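Local coordinates for metallophosphoesterase TT1561-like domain-containing protein (Aquifex aeolicus, PDB 2YVT) that is of unknown function but probably hydrolyses phosphate esters with bound metal ions, like other calcineurin-type metallophosphoesterases, at residues R6-I11 with L247-H252; G132-I137 with R175-F180. One frame throughout, in Å; residues are numbered along the deposited sequence.

In the fold
The two contacts belong to the two beta-sheets that metallophosphoesterases pack face to face, with helices outside. Contact 1 is an antiparallel pairing in the sheet that carries strands 7-12 and 243-248; contact 2 is a parallel pairing in the other, between strands 134-144 and 175-180, and along the chain it is nested inside the loop closed by contact 1. Their centres lie 12 Å apart, and they touch directly. Leu249 O sits 2.8 Å from Arg175 NH2, a probable hydrogen bond, and Leu249 CD1 packs 3.6 Å from Phe134 CE1. The turn after strand 243-248 thus meets the start of both strands of contact 2.

Contact 1 (R6-I11 with L247-H252); sequences RKVLAI and LDLTQH
Asp248 OD1 is gripped by two backbone N-H groups, those of Thr250, at 2.9 Å, and Gln251, a weak bond, while the other oxygen, OD2, forms a salt bridge across the contact with Lys7 NZ at 3.6 Å. The bond to Thr250 N makes an Asx turn, closing the end of strand 243-248 where it pairs antiparallel with strand 7-12 in one sheet of the metallophosphoesterase fold. Asp248 suits this place because its short carboxylate, with CG anti to the backbone N (chi1 -174°), can serve the turn with one oxygen and the lysine with the other. Lys7 has the length to reach it: the chain runs out straight and bends at its last torsion, placing NZ beside OD2.

Val8 and Leu247 form the hydrogen-bonded pair of the ladder, joined by two nearly straight bonds, Val8 N to Leu247 O and Leu247 N to Val8 O, both in the plane of the accepting carbonyl. Leu249 N continues the pairing, giving its hydrogen to Arg6 O at 2.9 Å.

On the face of Val8 and Leu247, opposite the charged pair, packing takes over. The branched Val8 meets Leu247 CB to CB at 4.0 Å, and its CG2 turns to Leu249 CD1. Ala10, whose small CB lies 4.4 Å from Leu247 CD1, lets the leucine pack alongside. Strand 35-39 pairs along the other edge of strand 7-12. Near the start of the modelled chain, Arg6 CG lies 3.5 Å from Thr250 OG1, which is hydrogen-bonded with Met4 O.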
loop_
_atom_site.group_PDB
_atom_site.type_symbol
_atom_site.label_atom_id
_atom_site.label_comp_id
_atom_site.label_asym_id
_atom_site.label_seq_id
_atom_site.Cartn_x
_atom_site.Cartn_y
_atom_site.Cartn_z
ATOM N N ARG A 6 4.095 8.148 -18.764
ATOM C CA ARG A 6 3.791 6.948 -17.995
ATOM C C ARG A 6 3.166 7.454 -16.706
ATOM O O ARG A 6 3.866 7.822 -15.758
ATOM C CB ARG A 6 5.066 6.152 -17.722
ATOM C CG ARG A 6 5.748 5.581 -18.977
ATOM C CD ARG A 6 4.913 4.480 -19.626
ATOM N NE ARG A 6 5.573 3.872 -20.783
ATOM C CZ ARG A 6 5.363 4.224 -22.050
ATOM N NH1 ARG A 6 4.513 5.202 -22.354
ATOM N NH2 ARG A 6 6.014 3.597 -23.023
ATOM N N LYS A 7 1.841 7.498 -16.699
ATOM C CA LYS A 7 1.100 8.221 -15.676
ATOM C C LYS A 7 0.574 7.273 -14.607
ATOM O O LYS A 7 0.031 6.215 -14.917
ATOM C CB LYS A 7 -0.046 9.017 -16.303
ATOM C CG LYS A 7 0.411 10.148 -17.234
ATOM C CD LYS A 7 -0.782 10.909 -17.817
ATOM C CE LYS A 7 -0.370 11.865 -18.947
ATOM N NZ LYS A 7 0.365 13.080 -18.473
ATOM N N VAL A 8 0.736 7.673 -13.349
ATOM C CA VAL A 8 0.328 6.847 -12.211
ATOM C C VAL A 8 -0.627 7.641 -11.332
ATOM O O VAL A 8 -0.316 8.768 -10.941
ATOM C CB VAL A 8 1.556 6.422 -11.341
ATOM C CG1 VAL A 8 1.120 5.523 -10.186
ATOM C CG2 VAL A 8 2.621 5.729 -12.192
ATOM N N LEU A 9 -1.795 7.070 -11.050
ATOM C CA LEU A 9 -2.709 7.637 -10.051
ATOM C C LEU A 9 -2.584 6.763 -8.812
ATOM O O LEU A 9 -2.798 5.557 -8.894
ATOM C CB LEU A 9 -4.160 7.634 -10.558
ATOM C CG LEU A 9 -5.249 8.409 -9.780
ATOM C CD1 LEU A 9 -6.545 8.384 -10.592
ATOM C CD2 LEU A 9 -5.524 7.897 -8.375
ATOM N N ALA A 10 -2.246 7.366 -7.674
ATOM C CA ALA A 10 -2.084 6.604 -6.426
ATOM C C ALA A 10 -2.989 7.119 -5.322
ATOM O O ALA A 10 -3.144 8.329 -5.150
ATOM C CB ALA A 10 -0.623 6.630 -5.966
ATOM N N ILE A 11 -3.577 6.183 -4.580
ATOM C CA ILE A 11 -4.304 6.494 -3.348
ATOM C C ILE A 11 -3.786 5.617 -2.207
ATOM O O ILE A 11 -3.108 4.606 -2.438
ATOM C CB ILE A 11 -5.843 6.304 -3.501
ATOM C CG1 ILE A 11 -6.205 4.823 -3.720
ATOM C CG2 ILE A 11 -6.382 7.206 -4.610
ATOM C CD1 ILE A 11 -7.712 4.546 -3.652
ATOM N N LEU A 247 1.293 10.995 -10.828
ATOM C CA LEU A 247 2.712 10.987 -11.156
ATOM C C LEU A 247 2.883 10.786 -12.655
ATOM O O LEU A 247 2.193 9.974 -13.258
ATOM C CB LEU A 247 3.443 9.860 -10.405
ATOM C CG LEU A 247 3.428 9.701 -8.875
ATOM C CD1 LEU A 247 2.097 9.195 -8.326
ATOM C CD2 LEU A 247 4.535 8.748 -8.462
ATOM N N ASP A 248 3.795 11.545 -13.253
ATOM C CA ASP A 248 4.253 11.257 -14.596
ATOM C C ASP A 248 5.710 10.811 -14.487
ATOM O O ASP A 248 6.595 11.620 -14.212
ATOM C CB ASP A 248 4.120 12.493 -15.496
ATOM C CG ASP A 248 4.454 12.196 -16.946
ATOM O OD1 ASP A 248 5.271 11.286 -17.190
ATOM O OD2 ASP A 248 3.889 12.864 -17.849
ATOM N N LEU A 249 5.946 9.518 -14.679
ATOM C CA LEU A 249 7.280 8.945 -14.503
ATOM C C LEU A 249 8.230 9.312 -15.629
ATOM O O LEU A 249 9.449 9.212 -15.469
ATOM C CB LEU A 249 7.205 7.424 -14.364
ATOM C CG LEU A 249 6.322 6.879 -13.233
ATOM C CD1 LEU A 249 6.463 5.366 -13.157
ATOM C CD2 LEU A 249 6.659 7.527 -11.901
ATOM N N THR A 250 7.678 9.729 -16.766
ATOM C CA THR A 250 8.514 10.087 -17.910
ATOM C C THR A 250 9.198 11.428 -17.684
ATOM O O THR A 250 10.408 11.560 -17.895
ATOM C CB THR A 250 7.704 10.096 -19.213
ATOM O OG1 THR A 250 7.149 8.789 -19.416
ATOM C CG2 THR A 250 8.596 10.450 -20.412
ATOM N N GLN A 251 8.423 12.407 -17.226
ATOM C CA GLN A 251 8.953 13.743 -16.987
ATOM C C GLN A 251 9.157 14.073 -15.516
ATOM O O GLN A 251 9.545 15.191 -15.186
ATOM C CB GLN A 251 8.067 14.793 -17.653
ATOM C CG GLN A 251 8.190 14.792 -19.166
ATOM C CD GLN A 251 7.775 16.104 -19.775
ATOM O OE1 GLN A 251 6.582 16.377 -19.936
ATOM N NE2 GLN A 251 8.761 16.935 -20.125
ATOM N N HIS A 252 8.922 13.095 -14.642
ATOM C CA HIS A 252 9.039 13.286 -13.190
ATOM C C HIS A 252 8.189 14.455 -12.678
ATOM O O HIS A 252 8.645 15.270 -11.868
ATOM C CB HIS A 252 10.505 13.406 -12.753
ATOM C CG HIS A 252 11.183 12.086 -12.570
ATOM N ND1 HIS A 252 11.576 11.300 -13.631
ATOM C CD2 HIS A 252 11.528 11.405 -11.450
ATOM C CE1 HIS A 252 12.140 10.196 -13.174
ATOM N NE2 HIS A 252 12.115 10.231 -11.854
#

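Contact 2 (G132-I137 with R175-F180); sequences GEFEVI and RLVTIF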
loop_
_atom_site.group_PDB
_atom_site.type_symbol
_atom_site.label_atom_id
_atom_site.label_comp_id
_atom_site.label_asym_id
_atom_site.label_seq_id
_atom_site.Cartn_x
_atom_site.Cartn_y
_atom_site.Cartn_z
ATOM N N GLY A 132 7.857 -3.284 -19.846
ATOM C CA GLY A 132 9.233 -3.644 -20.185
ATOM C C GLY A 132 10.306 -2.672 -19.726
ATOM O O GLY A 132 11.490 -2.867 -20.019
ATOM N N GLU A 133 9.903 -1.628 -19.001
ATOM C CA GLU A 133 10.831 -0.572 -18.579
ATOM C C GLU A 133 10.972 -0.440 -17.060
ATOM O O GLU A 133 11.989 0.058 -16.572
ATOM C CB GLU A 133 10.428 0.780 -19.184
ATOM C CG GLU A 133 11.457 1.902 -18.951
ATOM C CD GLU A 133 11.326 3.065 -19.925
ATOM O OE1 GLU A 133 10.601 2.921 -20.939
ATOM O OE2 GLU A 133 11.960 4.122 -19.677
ATOM N N PHE A 134 9.957 -0.880 -16.322
ATOM C CA PHE A 134 9.974 -0.749 -14.866
ATOM C C PHE A 134 9.876 -2.105 -14.203
ATOM O O PHE A 134 9.299 -3.036 -14.769
ATOM C CB PHE A 134 8.801 0.116 -14.370
ATOM C CG PHE A 134 8.798 1.524 -14.908
ATOM C CD1 PHE A 134 9.415 2.557 -14.198
ATOM C CD2 PHE A 134 8.171 1.821 -16.112
ATOM C CE1 PHE A 134 9.411 3.860 -14.687
ATOM C CE2 PHE A 134 8.165 3.127 -16.612
ATOM C CZ PHE A 134 8.790 4.143 -15.898
ATOM N N GLU A 135 10.451 -2.206 -13.008
ATOM C CA GLU A 135 10.103 -3.265 -12.071
ATOM C C GLU A 135 9.353 -2.601 -10.927
ATOM O O GLU A 135 9.831 -1.620 -10.346
ATOM C CB GLU A 135 11.341 -3.996 -11.530
ATOM C CG GLU A 135 12.087 -4.863 -12.562
ATOM C CD GLU A 135 11.370 -6.166 -12.921
ATOM O OE1 GLU A 135 10.232 -6.401 -12.463
ATOM O OE2 GLU A 135 11.958 -6.970 -13.679
ATOM N N VAL A 136 8.175 -3.130 -10.613
ATOM C CA VAL A 136 7.371 -2.600 -9.518
ATOM C C VAL A 136 7.425 -3.590 -8.368
ATOM O O VAL A 136 7.082 -4.756 -8.539
ATOM C CB VAL A 136 5.912 -2.333 -9.960
ATOM C CG1 VAL A 136 5.149 -1.571 -8.881
ATOM C CG2 VAL A 136 5.908 -1.521 -11.259
ATOM N N ILE A 137 7.887 -3.119 -7.213
ATOM C CA ILE A 137 8.044 -3.968 -6.032
ATOM C C ILE A 137 7.053 -3.504 -4.980
ATOM O O ILE A 137 6.917 -2.302 -4.746
ATOM C CB ILE A 137 9.472 -3.865 -5.470
ATOM C CG1 ILE A 137 10.483 -4.341 -6.517
ATOM C CG2 ILE A 137 9.626 -4.678 -4.183
ATOM C CD1 ILE A 137 11.888 -3.987 -6.156
ATOM N N ARG A 175 14.101 0.396 -14.256
ATOM C CA ARG A 175 13.761 1.494 -13.363
ATOM C C ARG A 175 12.856 0.944 -12.259
ATOM O O ARG A 175 11.866 0.272 -12.535
ATOM C CB ARG A 175 13.075 2.624 -14.129
ATOM C CG ARG A 175 13.953 3.230 -15.217
ATOM C CD ARG A 175 13.154 4.095 -16.155
ATOM N NE ARG A 175 12.599 5.256 -15.465
ATOM C CZ ARG A 175 11.790 6.149 -16.024
ATOM N NH1 ARG A 175 11.436 6.026 -17.298
ATOM N NH2 ARG A 175 11.333 7.164 -15.302
ATOM N N LEU A 176 13.215 1.222 -11.014
ATOM C CA LEU A 176 12.568 0.583 -9.882
ATOM C C LEU A 176 11.539 1.498 -9.232
ATOM O O LEU A 176 11.854 2.632 -8.860
ATOM C CB LEU A 176 13.628 0.162 -8.860
ATOM C CG LEU A 176 13.205 -0.661 -7.654
ATOM C CD1 LEU A 176 12.555 -1.938 -8.144
ATOM C CD2 LEU A 176 14.417 -0.957 -6.779
ATOM N N VAL A 177 10.316 0.990 -9.095
ATOM C CA VAL A 177 9.262 1.671 -8.348
ATOM C C VAL A 177 8.889 0.771 -7.179
ATOM O O VAL A 177 8.531 -0.391 -7.381
ATOM C CB VAL A 177 8.016 1.952 -9.216
ATOM C CG1 VAL A 177 6.877 2.556 -8.377
ATOM C CG2 VAL A 177 8.369 2.879 -10.389
ATOM N N THR A 178 8.998 1.298 -5.961
ATOM C CA THR A 178 8.649 0.519 -4.763
ATOM C C THR A 178 7.383 1.089 -4.146
ATOM O O THR A 178 7.170 2.302 -4.148
ATOM C CB THR A 178 9.780 0.510 -3.713
ATOM O OG1 THR A 178 10.109 1.855 -3.356
ATOM C CG2 THR A 178 11.037 -0.188 -4.264
ATOM N N ILE A 179 6.527 0.203 -3.656
ATOM C CA ILE A 179 5.269 0.600 -3.044
ATOM C C ILE A 179 5.197 -0.054 -1.679
ATOM O O ILE A 179 5.253 -1.280 -1.579
ATOM C CB ILE A 179 4.048 0.171 -3.893
ATOM C CG1 ILE A 179 4.209 0.629 -5.351
ATOM C CG2 ILE A 179 2.751 0.732 -3.289
ATOM C CD1 ILE A 179 3.176 0.063 -6.302
ATOM N N PHE A 180 5.094 0.772 -0.637
ATOM C CA PHE A 180 5.052 0.292 0.744
ATOM C C PHE A 180 3.853 0.891 1.441
ATOM O O PHE A 180 3.510 2.045 1.198
ATOM C CB PHE A 180 6.302 0.730 1.530
ATOM C CG PHE A 180 7.601 0.314 0.905
ATOM C CD1 PHE A 180 7.926 -1.030 0.754
ATOM C CD2 PHE A 180 8.505 1.280 0.477
ATOM C CE1 PHE A 180 9.141 -1.408 0.166
ATOM C CE2 PHE A 180 9.718 0.918 -0.101
ATOM C CZ PHE A 180 10.038 -0.428 -0.254
#
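A parallel ladder joins strand 134-144 to strand 175-180 in the second sheet of the metallophosphoesterase fold. On the other side of strand 134-144, at its start, Glu133 and Phe134 both face Trp130 of the antiparallel strand 126-130, a classic beta bulge. Backbone bonds alternate along the ladder: Arg175 N gives to Glu133 O, Glu135 N to Arg175 O, Val177 N to Glu135 O at 2.9 Å, Ile137 N to Val177 O and Ile179 N to Ile137 O.

Arg175 carries the side-chain contact, running alongside both Glu133 and Phe134. Its chain bends at chi3 (64°), placing NE 3.6 Å from Phe134 CE1. That ring carbon lies over the centre of the guanidinium, 3.5 Å above its plane, although the two planes are 45° apart. Glu133 OE2 comes to the guanidinium edge, in its plane, and takes the NH1 hydrogen at 3.1 Å from above the carboxylate plane. NH2 is held by Glu214 and Leu249 O.

Further along, beta-branched Val136, Val177 and Ile179 suit the extended backbone; Val136 CG1 packs 3.6 Å from Ile179 CD1. Phe134 CD1 rests 4.0 Å from Val177 CG2.

An alanine at Arg175 would probably leave the Glu133 and Glu214 carboxylates without their cationic mate and open a gap beside the Phe134 ring. With an acid on NH1, another on NH2 and the CE1 corner of a ring over one face, the guanidinium is likely to stay charged and is probably held against turning.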